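Local coordinates for protein nudix Hydrolase, RenU (PDB 6UUF) that probably hydrolyses nucleoside diphosphate derivatives such as NADH, as a magnesium-dependent member of the Nudix hydrolase family, at residues V39-H43 against W54-G58; H49-A55 against L140-F146; V88-T94 against Y107-D113. The protein carries 3 engineered substitutions. All coordinates share one frame; numbering follows the deposited sequence.

Contact 1 (V39-H43 against W54-G58)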
ATOM      1  N   VAL A  39      -6.716  -7.145   6.300  1.00 32.45           N
ATOM      2  CA  VAL A  39      -6.180  -6.152   5.383  1.00 33.18           C
ATOM      3  C   VAL A  39      -6.279  -6.623   3.931  1.00 30.69           C
ATOM      4  O   VAL A  39      -6.253  -7.819   3.624  1.00 28.34           O
ATOM      5  CB  VAL A  39      -4.734  -5.703   5.767  1.00 37.81           C
ATOM      6  CG1 VAL A  39      -4.709  -5.210   7.215  1.00 39.11           C
ATOM      7  CG2 VAL A  39      -3.742  -6.811   5.613  1.00 38.99           C
ATOM      8  N   LEU A  40      -6.398  -5.668   3.021  1.00 30.05           N
ATOM      9  CA  LEU A  40      -6.635  -5.998   1.631  1.00 27.18           C
ATOM     10  C   LEU A  40      -5.314  -6.070   0.946  1.00 27.76           C
ATOM     11  O   LEU A  40      -4.630  -5.078   0.883  1.00 28.35           O
ATOM     12  CB  LEU A  40      -7.532  -4.957   0.970  1.00 27.12           C
ATOM     13  CG  LEU A  40      -7.697  -5.185  -0.530  1.00 28.80           C
ATOM     14  CD1 LEU A  40      -8.468  -6.471  -0.746  1.00 28.38           C
ATOM     15  CD2 LEU A  40      -8.395  -4.020  -1.185  1.00 30.70           C
ATOM     16  N   LEU A  41      -4.935  -7.222   0.407  1.00 25.79           N
ATOM     17  CA  LEU A  41      -3.667  -7.288  -0.291  1.00 29.03           C
ATOM     18  C   LEU A  41      -3.870  -7.633  -1.747  1.00 29.68           C
ATOM     19  O   LEU A  41      -4.851  -8.274  -2.130  1.00 28.75           O
ATOM     20  CB  LEU A  41      -2.695  -8.293   0.332  1.00 30.08           C
ATOM     21  CG  LEU A  41      -2.401  -8.119   1.809  1.00 33.11           C
ATOM     22  CD1 LEU A  41      -1.522  -9.243   2.362  1.00 39.15           C
ATOM     23  CD2 LEU A  41      -1.752  -6.788   2.004  1.00 33.41           C
ATOM     24  N   GLN A  42      -2.872  -7.231  -2.509  1.00 31.22           N
ATOM     25  CA  GLN A  42      -2.808  -7.424  -3.925  1.00 36.10           C
ATOM     26  C   GLN A  42      -1.703  -8.431  -4.264  1.00 36.09           C
ATOM     27  O   GLN A  42      -0.560  -8.278  -3.823  1.00 31.82           O
ATOM     28  CB  GLN A  42      -2.510  -6.095  -4.596  1.00 35.74           C
ATOM     29  CG  GLN A  42      -2.652  -6.135  -6.102  1.00 39.83           C
ATOM     30  CD  GLN A  42      -2.098  -4.886  -6.727  1.00 41.76           C
ATOM     31  OE1 GLN A  42      -0.974  -4.484  -6.426  1.00 44.36           O
ATOM     32  NE2 GLN A  42      -2.867  -4.278  -7.616  1.00 43.91           N
ATOM     33  N   HIS A  43      -2.093  -9.458  -5.025  1.00 37.77           N
ATOM     34  CA  HIS A  43      -1.165 -10.444  -5.573  1.00 40.12           C
ATOM     35  C   HIS A  43      -0.661  -9.915  -6.907  1.00 42.48           C
ATOM     36  O   HIS A  43      -1.455  -9.649  -7.820  1.00 41.47           O
ATOM     37  CB  HIS A  43      -1.875 -11.751  -5.796  1.00 41.72           C
ATOM     38  CG  HIS A  43      -0.960 -12.873  -6.178  1.00 52.84           C
ATOM     39  ND1 HIS A  43       0.174 -13.190  -5.462  1.00 59.94           N
ATOM     40  CD2 HIS A  43      -1.021 -13.766  -7.196  1.00 59.75           C
ATOM     41  CE1 HIS A  43       0.775 -14.227  -6.022  1.00 62.46           C
ATOM     42  NE2 HIS A  43       0.070 -14.595  -7.076  1.00 61.89           N
ATOM     43  N   TRP A  54       2.886 -10.647  -2.764  1.00 38.29           N
ATOM     44  CA  TRP A  54       1.764  -9.869  -2.225  1.00 38.72           C
ATOM     45  C   TRP A  54       2.257  -8.545  -1.683  1.00 35.24           C
ATOM     46  O   TRP A  54       3.305  -8.483  -1.038  1.00 37.86           O
ATOM     47  CB  TRP A  54       1.076 -10.647  -1.095  1.00 36.34           C
ATOM     48  CG  TRP A  54       0.409 -11.891  -1.540  1.00 34.36           C
ATOM     49  CD1 TRP A  54       0.984 -13.130  -1.709  1.00 36.07           C
ATOM     50  CD2 TRP A  54      -0.950 -12.021  -1.934  1.00 33.53           C
ATOM     51  NE1 TRP A  54       0.039 -14.021  -2.149  1.00 36.18           N
ATOM     52  CE2 TRP A  54      -1.154 -13.368  -2.293  1.00 32.23           C
ATOM     53  CE3 TRP A  54      -2.022 -11.126  -2.015  1.00 33.30           C
ATOM     54  CZ2 TRP A  54      -2.390 -13.851  -2.719  1.00 35.67           C
ATOM     55  CZ3 TRP A  54      -3.266 -11.603  -2.419  1.00 32.80           C
ATOM     56  CH2 TRP A  54      -3.442 -12.957  -2.770  1.00 37.63           C
ATOM     57  N   ALA A  55       1.506  -7.488  -1.929  1.00 33.27           N
ATOM     58  CA  ALA A  55       1.881  -6.145  -1.395  1.00 33.71           C
ATOM     59  C   ALA A  55       0.630  -5.309  -1.350  1.00 31.62           C
ATOM     60  O   ALA A  55      -0.471  -5.868  -1.494  1.00 30.74           O
ATOM     61  CB  ALA A  55       2.965  -5.500  -2.244  1.00 36.99           C
ATOM     62  N   LEU A  56       0.777  -4.003  -1.109  1.00 32.43           N
ATOM     63  CA  LEU A  56      -0.384  -3.117  -1.029  1.00 31.87           C
ATOM     64  C   LEU A  56      -0.648  -2.599  -2.419  1.00 30.03           C
ATOM     65  O   LEU A  56       0.300  -2.422  -3.169  1.00 27.94           O
ATOM     66  CB  LEU A  56      -0.119  -1.985  -0.100  1.00 32.66           C
ATOM     67  CG  LEU A  56       0.410  -2.389   1.289  1.00 37.13           C
ATOM     68  CD1 LEU A  56       0.805  -1.147   2.062  1.00 34.19           C
ATOM     69  CD2 LEU A  56      -0.624  -3.190   2.059  1.00 37.91           C
ATOM     70  N   PRO A  57      -1.927  -2.354  -2.766  1.00 29.58           N
ATOM     71  CA  PRO A  57      -2.190  -1.602  -3.989  1.00 31.29           C
ATOM     72  C   PRO A  57      -1.636  -0.203  -3.816  1.00 34.19           C
ATOM     73  O   PRO A  57      -1.810   0.404  -2.740  1.00 32.32           O
ATOM     74  CB  PRO A  57      -3.710  -1.532  -4.084  1.00 32.26           C
ATOM     75  CG  PRO A  57      -4.248  -2.118  -2.834  1.00 33.20           C
ATOM     76  CD  PRO A  57      -3.114  -2.451  -1.915  1.00 31.42           C
ATOM     77  N   GLY A  58      -0.875   0.244  -4.801  1.00 31.64           N
ATOM     78  CA  GLY A  58      -0.201   1.526  -4.684  1.00 34.59           C
ATOM     79  C   GLY A  58       0.250   2.013  -6.044  1.00 34.61           C
ATOM     80  O   GLY A  58       0.109   1.327  -7.027  1.00 31.48           O
TER

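Contact 2 (H49-A55 against L140-F146)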
ATOM      1  N   HIS A  49       6.145  -5.582 -11.655  1.00 62.18           N
ATOM      2  CA  HIS A  49       7.270  -5.469 -10.692  1.00 69.23           C
ATOM      3  C   HIS A  49       7.038  -6.372  -9.478  1.00 71.92           C
ATOM      4  O   HIS A  49       6.079  -6.189  -8.704  1.00 65.15           O
ATOM      5  CB  HIS A  49       7.494  -3.997 -10.248  1.00 75.28           C
ATOM      6  CG  HIS A  49       8.748  -3.769  -9.450  1.00 78.17           C
ATOM      7  ND1 HIS A  49       8.771  -3.806  -8.069  1.00 74.39           N
ATOM      8  CD2 HIS A  49      10.013  -3.468  -9.841  1.00 79.58           C
ATOM      9  CE1 HIS A  49      10.001  -3.564  -7.647  1.00 80.13           C
ATOM     10  NE2 HIS A  49      10.775  -3.364  -8.702  1.00 80.19           N
ATOM     11  N   GLN A  50       7.913  -7.363  -9.337  1.00 74.17           N
ATOM     12  CA  GLN A  50       7.852  -8.321  -8.254  1.00 79.13           C
ATOM     13  C   GLN A  50       6.541  -9.149  -8.330  1.00 78.19           C
ATOM     14  O   GLN A  50       5.881  -9.402  -7.318  1.00 69.10           O
ATOM     15  CB  GLN A  50       8.030  -7.581  -6.915  1.00 79.69           C
ATOM     16  CG  GLN A  50       8.959  -8.277  -5.943  1.00 83.91           C
ATOM     17  CD  GLN A  50      10.416  -8.025  -6.251  1.00 78.61           C
ATOM     18  OE1 GLN A  50      10.974  -6.994  -5.872  1.00 81.57           O
ATOM     19  NE2 GLN A  50      11.043  -8.968  -6.930  1.00 75.60           N
ATOM     20  N   GLY A  51       6.181  -9.557  -9.552  1.00 77.09           N
ATOM     21  CA  GLY A  51       5.048 -10.459  -9.793  1.00 73.34           C
ATOM     22  C   GLY A  51       5.239 -11.813  -9.118  1.00 71.32           C
ATOM     23  O   GLY A  51       6.356 -12.336  -9.089  1.00 70.29           O
ATOM     24  N   GLY A  52       4.151 -12.369  -8.571  1.00 68.45           N
ATOM     25  CA  GLY A  52       4.204 -13.567  -7.713  1.00 61.32           C
ATOM     26  C   GLY A  52       4.168 -13.274  -6.209  1.00 56.21           C
ATOM     27  O   GLY A  52       3.996 -14.182  -5.394  1.00 48.19           O
ATOM     28  N   THR A  53       4.325 -12.014  -5.817  1.00 47.77           N
ATOM     29  CA  THR A  53       4.303 -11.676  -4.384  1.00 44.30           C
ATOM     30  C   THR A  53       3.109 -10.820  -4.061  1.00 38.18           C
ATOM     31  O   THR A  53       2.439 -10.316  -4.954  1.00 35.77           O
ATOM     32  CB  THR A  53       5.579 -10.946  -3.959  1.00 41.91           C
ATOM     33  OG1 THR A  53       5.665  -9.713  -4.682  1.00 41.26           O
ATOM     34  CG2 THR A  53       6.827 -11.823  -4.221  1.00 41.17           C
ATOM     35  N   TRP A  54       2.886 -10.647  -2.764  1.00 38.29           N
ATOM     36  CA  TRP A  54       1.764  -9.869  -2.225  1.00 38.72           C
ATOM     37  C   TRP A  54       2.257  -8.545  -1.683  1.00 35.24           C
ATOM     38  O   TRP A  54       3.305  -8.483  -1.038  1.00 37.86           O
ATOM     39  CB  TRP A  54       1.076 -10.647  -1.095  1.00 36.34           C
ATOM     40  CG  TRP A  54       0.409 -11.891  -1.540  1.00 34.36           C
ATOM     41  CD1 TRP A  54       0.984 -13.130  -1.709  1.00 36.07           C
ATOM     42  CD2 TRP A  54      -0.950 -12.021  -1.934  1.00 33.53           C
ATOM     43  NE1 TRP A  54       0.039 -14.021  -2.149  1.00 36.18           N
ATOM     44  CE2 TRP A  54      -1.154 -13.368  -2.293  1.00 32.23           C
ATOM     45  CE3 TRP A  54      -2.022 -11.126  -2.015  1.00 33.30           C
ATOM     46  CZ2 TRP A  54      -2.390 -13.851  -2.719  1.00 35.67           C
ATOM     47  CZ3 TRP A  54      -3.266 -11.603  -2.419  1.00 32.80           C
ATOM     48  CH2 TRP A  54      -3.442 -12.957  -2.770  1.00 37.63           C
ATOM     49  N   ALA A  55       1.506  -7.488  -1.929  1.00 33.27           N
ATOM     50  CA  ALA A  55       1.881  -6.145  -1.395  1.00 33.71           C
ATOM     51  C   ALA A  55       0.630  -5.309  -1.350  1.00 31.62           C
ATOM     52  O   ALA A  55      -0.471  -5.868  -1.494  1.00 30.74           O
ATOM     53  CB  ALA A  55       2.965  -5.500  -2.244  1.00 36.99           C
ATOM     54  N   LEU A 140       2.246 -15.150   3.988  1.00 34.95           N
ATOM     55  CA  LEU A 140       2.278 -15.088   2.530  1.00 34.07           C
ATOM     56  C   LEU A 140       3.649 -14.716   1.999  1.00 33.86           C
ATOM     57  O   LEU A 140       4.429 -14.117   2.713  1.00 36.64           O
ATOM     58  CB  LEU A 140       1.253 -14.069   2.029  1.00 35.82           C
ATOM     59  CG  LEU A 140      -0.193 -14.418   2.398  1.00 36.02           C
ATOM     60  CD1 LEU A 140      -1.062 -13.222   2.088  1.00 40.44           C
ATOM     61  CD2 LEU A 140      -0.700 -15.616   1.628  1.00 38.43           C
ATOM     62  N   PRO A 141       3.926 -15.066   0.727  1.00 36.18           N
ATOM     63  CA  PRO A 141       5.126 -14.586   0.039  1.00 35.41           C
ATOM     64  C   PRO A 141       4.975 -13.111  -0.268  1.00 33.17           C
ATOM     65  O   PRO A 141       4.225 -12.735  -1.164  1.00 36.82           O
ATOM     66  CB  PRO A 141       5.171 -15.443  -1.249  1.00 34.80           C
ATOM     67  CG  PRO A 141       3.749 -15.835  -1.500  1.00 35.26           C
ATOM     68  CD  PRO A 141       3.043 -15.856  -0.179  1.00 36.15           C
ATOM     69  N   LEU A 142       5.612 -12.281   0.537  1.00 34.76           N
ATOM     70  CA  LEU A 142       5.400 -10.844   0.485  1.00 34.75           C
ATOM     71  C   LEU A 142       6.419 -10.190  -0.423  1.00 37.54           C
ATOM     72  O   LEU A 142       7.565 -10.652  -0.544  1.00 36.43           O
ATOM     73  CB  LEU A 142       5.496 -10.222   1.888  1.00 34.80           C
ATOM     74  CG  LEU A 142       4.425 -10.622   2.910  1.00 32.31           C
ATOM     75  CD1 LEU A 142       4.620  -9.885   4.230  1.00 34.00           C
ATOM     76  CD2 LEU A 142       3.018 -10.397   2.372  1.00 33.45           C
ATOM     77  N   HIS A 143       6.004  -9.090  -1.047  1.00 41.37           N
ATOM     78  CA  HIS A 143       6.953  -8.200  -1.710  1.00 41.75           C
ATOM     79  C   HIS A 143       8.077  -7.864  -0.684  1.00 38.42           C
ATOM     80  O   HIS A 143       7.775  -7.489   0.440  1.00 39.00           O
ATOM     81  CB  HIS A 143       6.224  -6.933  -2.165  1.00 48.38           C
ATOM     82  CG  HIS A 143       7.105  -5.986  -2.913  1.00 54.86           C
ATOM     83  ND1 HIS A 143       8.086  -5.245  -2.297  1.00 53.76           N
ATOM     84  CD2 HIS A 143       7.192  -5.700  -4.230  1.00 60.78           C
ATOM     85  CE1 HIS A 143       8.726  -4.524  -3.194  1.00 57.48           C
ATOM     86  NE2 HIS A 143       8.211  -4.791  -4.380  1.00 64.46           N
ATOM     87  N   PRO A 144       9.356  -8.040  -1.040  1.00 40.04           N
ATOM     88  CA  PRO A 144      10.417  -7.909  -0.012  1.00 38.73           C
ATOM     89  C   PRO A 144      10.502  -6.554   0.670  1.00 38.14           C
ATOM     90  O   PRO A 144      10.986  -6.497   1.782  1.00 38.82           O
ATOM     91  CB  PRO A 144      11.719  -8.168  -0.788  1.00 42.24           C
ATOM     92  CG  PRO A 144      11.356  -8.085  -2.236  1.00 45.33           C
ATOM     93  CD  PRO A 144       9.906  -8.516  -2.322  1.00 42.60           C
ATOM     94  N   GLY A 145      10.146  -5.475  -0.041  1.00 39.12           N
ATOM     95  CA  GLY A 145       9.965  -4.118   0.541  1.00 39.27           C
ATOM     96  C   GLY A 145       8.862  -4.018   1.586  1.00 38.73           C
ATOM     97  O   GLY A 145       9.053  -3.527   2.693  1.00 39.51           O
ATOM     98  N   PHE A 146       7.703  -4.545   1.234  1.00 38.52           N
ATOM     99  CA  PHE A 146       6.609  -4.655   2.166  1.00 38.77           C
ATOM    100  C   PHE A 146       6.956  -5.526   3.384  1.00 34.98           C
ATOM    101  O   PHE A 146       6.739  -5.130   4.508  1.00 33.57           O
ATOM    102  CB  PHE A 146       5.412  -5.237   1.437  1.00 37.13           C
ATOM    103  CG  PHE A 146       4.216  -5.320   2.256  1.00 33.33           C
ATOM    104  CD1 PHE A 146       3.741  -4.198   2.928  1.00 32.69           C
ATOM    105  CD2 PHE A 146       3.533  -6.520   2.376  1.00 37.87           C
ATOM    106  CE1 PHE A 146       2.584  -4.261   3.674  1.00 35.95           C
ATOM    107  CE2 PHE A 146       2.359  -6.591   3.136  1.00 36.89           C
ATOM    108  CZ  PHE A 146       1.887  -5.463   3.797  1.00 35.87           C
TER

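Contact 3 (V88-T94 against Y107-D113)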
ATOM      1  N   VAL A  88      -9.344   7.470   5.652  1.00 30.57           N
ATOM      2  CA  VAL A  88      -7.895   7.479   5.779  1.00 30.39           C
ATOM      3  C   VAL A  88      -7.560   7.827   7.220  1.00 30.78           C
ATOM      4  O   VAL A  88      -8.118   8.781   7.785  1.00 31.08           O
ATOM      5  CB  VAL A  88      -7.239   8.471   4.802  1.00 31.57           C
ATOM      6  CG1 VAL A  88      -5.741   8.616   5.096  1.00 31.01           C
ATOM      7  CG2 VAL A  88      -7.458   8.035   3.353  1.00 31.20           C
ATOM      8  N   ARG A  89      -6.661   7.064   7.818  1.00 29.57           N
ATOM      9  CA  ARG A  89      -6.300   7.245   9.243  1.00 30.75           C
ATOM     10  C   ARG A  89      -4.975   7.998   9.367  1.00 31.08           C
ATOM     11  O   ARG A  89      -4.943   9.119   9.847  1.00 29.83           O
ATOM     12  CB  ARG A  89      -6.221   5.910   9.948  1.00 28.95           C
ATOM     13  CG  ARG A  89      -7.488   5.080   9.871  1.00 32.19           C
ATOM     14  CD  ARG A  89      -8.692   5.761  10.495  1.00 33.18           C
ATOM     15  NE  ARG A  89      -8.427   6.177  11.880  1.00 32.76           N
ATOM     16  CZ  ARG A  89      -8.475   5.377  12.939  1.00 32.44           C
ATOM     17  NH1 ARG A  89      -8.765   4.079  12.824  1.00 33.11           N
ATOM     18  NH2 ARG A  89      -8.216   5.878  14.127  1.00 36.33           N
ATOM     19  N   THR A  90      -3.894   7.438   8.876  1.00 28.14           N
ATOM     20  CA  THR A  90      -2.619   8.156   8.934  1.00 33.35           C
ATOM     21  C   THR A  90      -1.679   7.669   7.815  1.00 34.95           C
ATOM     22  O   THR A  90      -2.067   6.818   7.018  1.00 32.87           O
ATOM     23  CB  THR A  90      -1.966   7.973  10.357  1.00 34.31           C
ATOM     24  OG1 THR A  90      -0.879   8.889  10.546  1.00 35.17           O
ATOM     25  CG2 THR A  90      -1.453   6.580  10.549  1.00 32.91           C
ATOM     26  N   THR A  91      -0.475   8.252   7.746  1.00 34.65           N
ATOM     27  CA  THR A  91       0.549   7.860   6.794  1.00 34.20           C
ATOM     28  C   THR A  91       1.795   7.479   7.587  1.00 36.41           C
ATOM     29  O   THR A  91       2.105   8.120   8.583  1.00 34.56           O
ATOM     30  CB  THR A  91       0.914   9.016   5.861  1.00 36.21           C
ATOM     31  OG1 THR A  91       1.479  10.069   6.638  1.00 38.61           O
ATOM     32  CG2 THR A  91      -0.336   9.550   5.128  1.00 38.21           C
ATOM     33  N   VAL A  92       2.496   6.454   7.131  1.00 36.49           N
ATOM     34  CA  VAL A  92       3.824   6.042   7.649  1.00 36.48           C
ATOM     35  C   VAL A  92       4.848   5.912   6.490  1.00 35.13           C
ATOM     36  O   VAL A  92       4.635   5.167   5.512  1.00 32.46           O
ATOM     37  CB  VAL A  92       3.735   4.662   8.313  1.00 37.03           C
ATOM     38  CG1 VAL A  92       5.020   4.358   9.081  1.00 42.33           C
ATOM     39  CG2 VAL A  92       2.529   4.598   9.239  1.00 36.92           C
ATOM     40  N   VAL A  93       5.959   6.621   6.614  1.00 33.29           N
ATOM     41  CA  VAL A  93       7.036   6.511   5.655  1.00 34.81           C
ATOM     42  C   VAL A  93       7.724   5.180   5.956  1.00 34.87           C
ATOM     43  O   VAL A  93       8.388   5.062   6.975  1.00 35.01           O
ATOM     44  CB  VAL A  93       8.019   7.684   5.757  1.00 33.37           C
ATOM     45  CG1 VAL A  93       9.137   7.535   4.749  1.00 34.69           C
ATOM     46  CG2 VAL A  93       7.307   8.989   5.486  1.00 38.10           C
ATOM     47  N   THR A  94       7.537   4.206   5.060  1.00 32.17           N
ATOM     48  CA  THR A  94       8.039   2.841   5.201  1.00 33.82           C
ATOM     49  C   THR A  94       9.308   2.571   4.410  1.00 38.01           C
ATOM     50  O   THR A  94       9.872   1.499   4.532  1.00 40.93           O
ATOM     51  CB  THR A  94       6.954   1.801   4.820  1.00 35.39           C
ATOM     52  OG1 THR A  94       6.220   2.247   3.680  1.00 39.76           O
ATOM     53  CG2 THR A  94       5.945   1.672   5.941  1.00 36.48           C
ATOM     54  N   TYR A 107       8.596   5.681  -0.049  1.00 32.40           N
ATOM     55  CA  TYR A 107       7.361   4.953  -0.118  1.00 30.40           C
ATOM     56  C   TYR A 107       6.604   5.268   1.162  1.00 30.62           C
ATOM     57  O   TYR A 107       7.155   5.049   2.281  1.00 28.56           O
ATOM     58  CB  TYR A 107       7.597   3.426  -0.168  1.00 30.44           C
ATOM     59  CG  TYR A 107       6.327   2.650  -0.428  1.00 30.39           C
ATOM     60  CD1 TYR A 107       5.428   2.362   0.592  1.00 32.68           C
ATOM     61  CD2 TYR A 107       6.027   2.180  -1.698  1.00 34.08           C
ATOM     62  CE1 TYR A 107       4.255   1.681   0.350  1.00 31.80           C
ATOM     63  CE2 TYR A 107       4.876   1.439  -1.943  1.00 33.70           C
ATOM     64  CZ  TYR A 107       3.993   1.212  -0.923  1.00 31.59           C
ATOM     65  OH  TYR A 107       2.859   0.510  -1.196  1.00 31.57           O
ATOM     66  N   THR A 108       5.339   5.651   0.989  1.00 27.23           N
ATOM     67  CA  THR A 108       4.471   6.015   2.071  1.00 29.72           C
ATOM     68  C   THR A 108       3.285   5.079   2.121  1.00 30.27           C
ATOM     69  O   THR A 108       2.497   4.973   1.168  1.00 28.52           O
ATOM     70  CB  THR A 108       3.972   7.450   1.928  1.00 31.28           C
ATOM     71  OG1 THR A 108       5.068   8.348   1.934  1.00 29.96           O
ATOM     72  CG2 THR A 108       3.060   7.834   3.089  1.00 32.97           C
ATOM     73  N   THR A 109       3.137   4.423   3.267  1.00 30.13           N
ATOM     74  CA  THR A 109       1.985   3.569   3.533  1.00 28.83           C
ATOM     75  C   THR A 109       0.892   4.419   4.154  1.00 30.45           C
ATOM     76  O   THR A 109       1.108   5.131   5.156  1.00 30.57           O
ATOM     77  CB  THR A 109       2.348   2.381   4.471  1.00 29.87           C
ATOM     78  OG1 THR A 109       3.308   1.552   3.821  1.00 28.23           O
ATOM     79  CG2 THR A 109       1.125   1.554   4.781  1.00 29.19           C
ATOM     80  N   VAL A 110      -0.287   4.339   3.551  1.00 30.21           N
ATOM     81  CA  VAL A 110      -1.412   5.100   3.986  1.00 29.99           C
ATOM     82  C   VAL A 110      -2.361   4.066   4.587  1.00 29.62           C
ATOM     83  O   VAL A 110      -2.920   3.213   3.866  1.00 28.72           O
ATOM     84  CB  VAL A 110      -2.016   5.858   2.783  1.00 33.78           C
ATOM     85  CG1 VAL A 110      -3.283   6.632   3.148  1.00 33.06           C
ATOM     86  CG2 VAL A 110      -0.987   6.840   2.222  1.00 33.76           C
ATOM     87  N   ILE A 111      -2.544   4.146   5.907  1.00 26.51           N
ATOM     88  CA  ILE A 111      -3.448   3.263   6.644  1.00 26.73           C
ATOM     89  C   ILE A 111      -4.882   3.794   6.548  1.00 27.95           C
ATOM     90  O   ILE A 111      -5.136   4.954   6.832  1.00 30.38           O
ATOM     91  CB  ILE A 111      -3.015   3.190   8.131  1.00 26.37           C
ATOM     92  CG1 ILE A 111      -1.528   2.741   8.207  1.00 28.51           C
ATOM     93  CG2 ILE A 111      -3.962   2.301   8.911  1.00 26.65           C
ATOM     94  CD1 ILE A 111      -0.965   2.538   9.598  1.00 29.35           C
ATOM     95  N   ALA A 112      -5.824   2.951   6.197  1.00 29.08           N
ATOM     96  CA  ALA A 112      -7.214   3.380   6.124  1.00 31.89           C
ATOM     97  C   ALA A 112      -8.110   2.263   6.605  1.00 31.91           C
ATOM     98  O   ALA A 112      -7.673   1.098   6.634  1.00 32.13           O
ATOM     99  CB  ALA A 112      -7.595   3.785   4.711  1.00 29.60           C
ATOM    100  N   ASP A 113      -9.339   2.635   6.995  1.00 30.11           N
ATOM    101  CA  ASP A 113     -10.379   1.706   7.449  1.00 31.14           C
ATOM    102  C   ASP A 113     -11.638   1.686   6.550  1.00 32.42           C
ATOM    103  O   ASP A 113     -12.074   2.699   6.024  1.00 30.09           O
ATOM    104  CB  ASP A 113     -10.854   2.103   8.815  1.00 33.50           C
ATOM    105  CG  ASP A 113      -9.762   2.059   9.866  1.00 37.60           C
ATOM    106  OD1 ASP A 113      -8.669   1.517   9.650  1.00 40.99           O
ATOM    107  OD2 ASP A 113     -10.016   2.607  10.944  1.00 44.63           O
TER

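Contact 1 (V39-H43 against W54-G58)
H43 and W54 face each other at a non-hydrogen-bonded antiparallel pair, and most of the side-chain contact here is made on the indole. The H43 CB methylene sits almost centrally over the six-membered ring of W54, 3.5 Å from its centroid, in a CH-pi contact. The imidazole lies obliquely over the pyrrole part, its plane tilted 36° to it. H43 ND1 lies over that face 3.4 Å from W54 NE1, but the angle is too poor for a hydrogen bond. With its CG anti to the carbonyl carbon (chi1 -66°), W54 is folded back across the opposite strand; W54 CE3, on the benzo ring, comes close to H43 N and Q42 C, with L41 O at the edge of the ring.

Aliphatic packing extends this surface. L41 CB abuts W54 CE3 at 3.7 Å, while L41 CD2 meets L56 CD2 at 3.8 Å, the two leucines approaching at a slant.

The polar part is a reciprocal backbone pair. Q42 N donates to A55 O at 2.9 Å, and A55 N returns a bond of 2.9 Å to Q42 O, which also receives W54 CA at 3.2 Å. The extended Q42 side chain runs past P57, and its NE2 is held elsewhere, by S126 OG.

The pair forms part of the hairpin of strands 37-44 and 54-60, which lies within the mixed sheet of the Nudix fold. Strand 126-133 borders 37-44 and packs E128 and R130 on W54, L27 of strand 23-31 touches L56, and beyond G58 the chain leads into helix 67-79.

Contact 2 (H49-A55 against L140-F146)
The carbonyl oxygen of W54 is approached by three groups of the 140-146 segment. H143 N gives W54 O a nearly straight hydrogen bond of 2.8 Å, at 178° and tilted from the carbonyl plane; L142 CA adds a CA-H...O contact to W54 O at 3.5 Å, and F146 CD2 borders it more loosely. In the same segment, two residues before H143, P141 O accepts from W54 N at 3.0 Å and lies in the plane of the indole at its CD1 edge. These two bonds form a single bridge of beta type between W54 and L142.

Around the bridge, the indole is bordered by L140 and P141. L140 CD1 stands over one face of the five-membered ring of W54, 4.1 Å from its centroid, and P141 CD runs beside W54 CD1 at 3.7 Å, the two side chains pointing the same way. A55 CB touches H143 CB at 3.6 Å.

H143 has CG anti to its own N (chi1 -177°), which brings H143 CD2 against Q50 CB, the two side chains crossing at about a right angle. Q50 is poorly ordered, which leaves its exact fit uncertain. The Q50-T53 turn is of type II, with G52 at a positive phi, and is tied by T53 OG1 donating to Q50 O at 2.7 Å.

H143 occupies the N-cap position of helix 144-158, and its ND1 accepts a weak capping bond from G145 N. Within the Nudix fold, the contact thus joins the start of this C-terminal helix to the loop that enters strand 54-60.

Contact 3 (V88-T94 against Y107-D113)
V88-T94 and Y107-D113 are the two arms of an antiparallel beta hairpin in the Nudix sheet, interrupted by a classic beta bulge where R89 and T90 both face I111. R89 N donates to I111 O at 2.8 Å, whereas the bond from T90 N to the same oxygen is weak. Further along, V92 and T109 form a regular hydrogen-bonded pair, both bonds being of ordinary length.

The side chains separate onto two faces. On one, V88 slants across V110, and V88 CG1 meets V110 CG1 at 3.7 Å. T91 CG2 and V110 CG2 run alongside each other, and T91 CB rests on T108 CG2 at 3.7 Å. Helix 67-79 covers this face, bringing V72 to V88 and A71 to V110. On the other face I111 reaches out through an extended chi2 (-176°), and its terminal CD1 touches both V92 CG2, 4.1 Å away, and T90 CG2, 4.2 Å away; V156 of helix 144-158 packs on both V92 and I111.

At the bulge end, R89 curls back, its first three torsions all near -60°, and presents the edge of its guanidinium to D113. R89 NH1 forms a salt bridge of 2.7 Å with D113 OD2, on the syn side of the carboxylate, although the two planes stand 78° apart. D113 OD1 forms a salt bridge with R29 NE, so the carboxylate is held by two arginines, which probably stabilises its negative charge; R89 NH1 also donates to P161 O. At the far end the T94 hydroxyl lies at the Y107 ring edge and shares a hydrogen bond with T109, OG1 to OG1 at 3.0 Å.

Overall arrangement
From the N terminus, contact 1 comes first: it closes the short, mostly irregular connection between strands 37-44 and 54-60. Before that connection ends, residues 49-55 open contact 2, sharing W54 and A55 with contact 1; its partner segment, 140-146, begins after 84 intervening residues. Contact 3 falls wholly within this long excursion and closes the hairpin of strands 87-98 and 104-113. Contacts 1 and 2 adjoin, with L56 CG against F146 CE1, while L56 CD1 also touches T109 CG2 of contact 3. Contacts 2 and 3, with centres about 18 Å apart, do not touch. Contacts 1 and 3 each hold a hairpin of the mixed sheet, and contact 2 joins the entry of strand 54-60 to the start of helix 144-158.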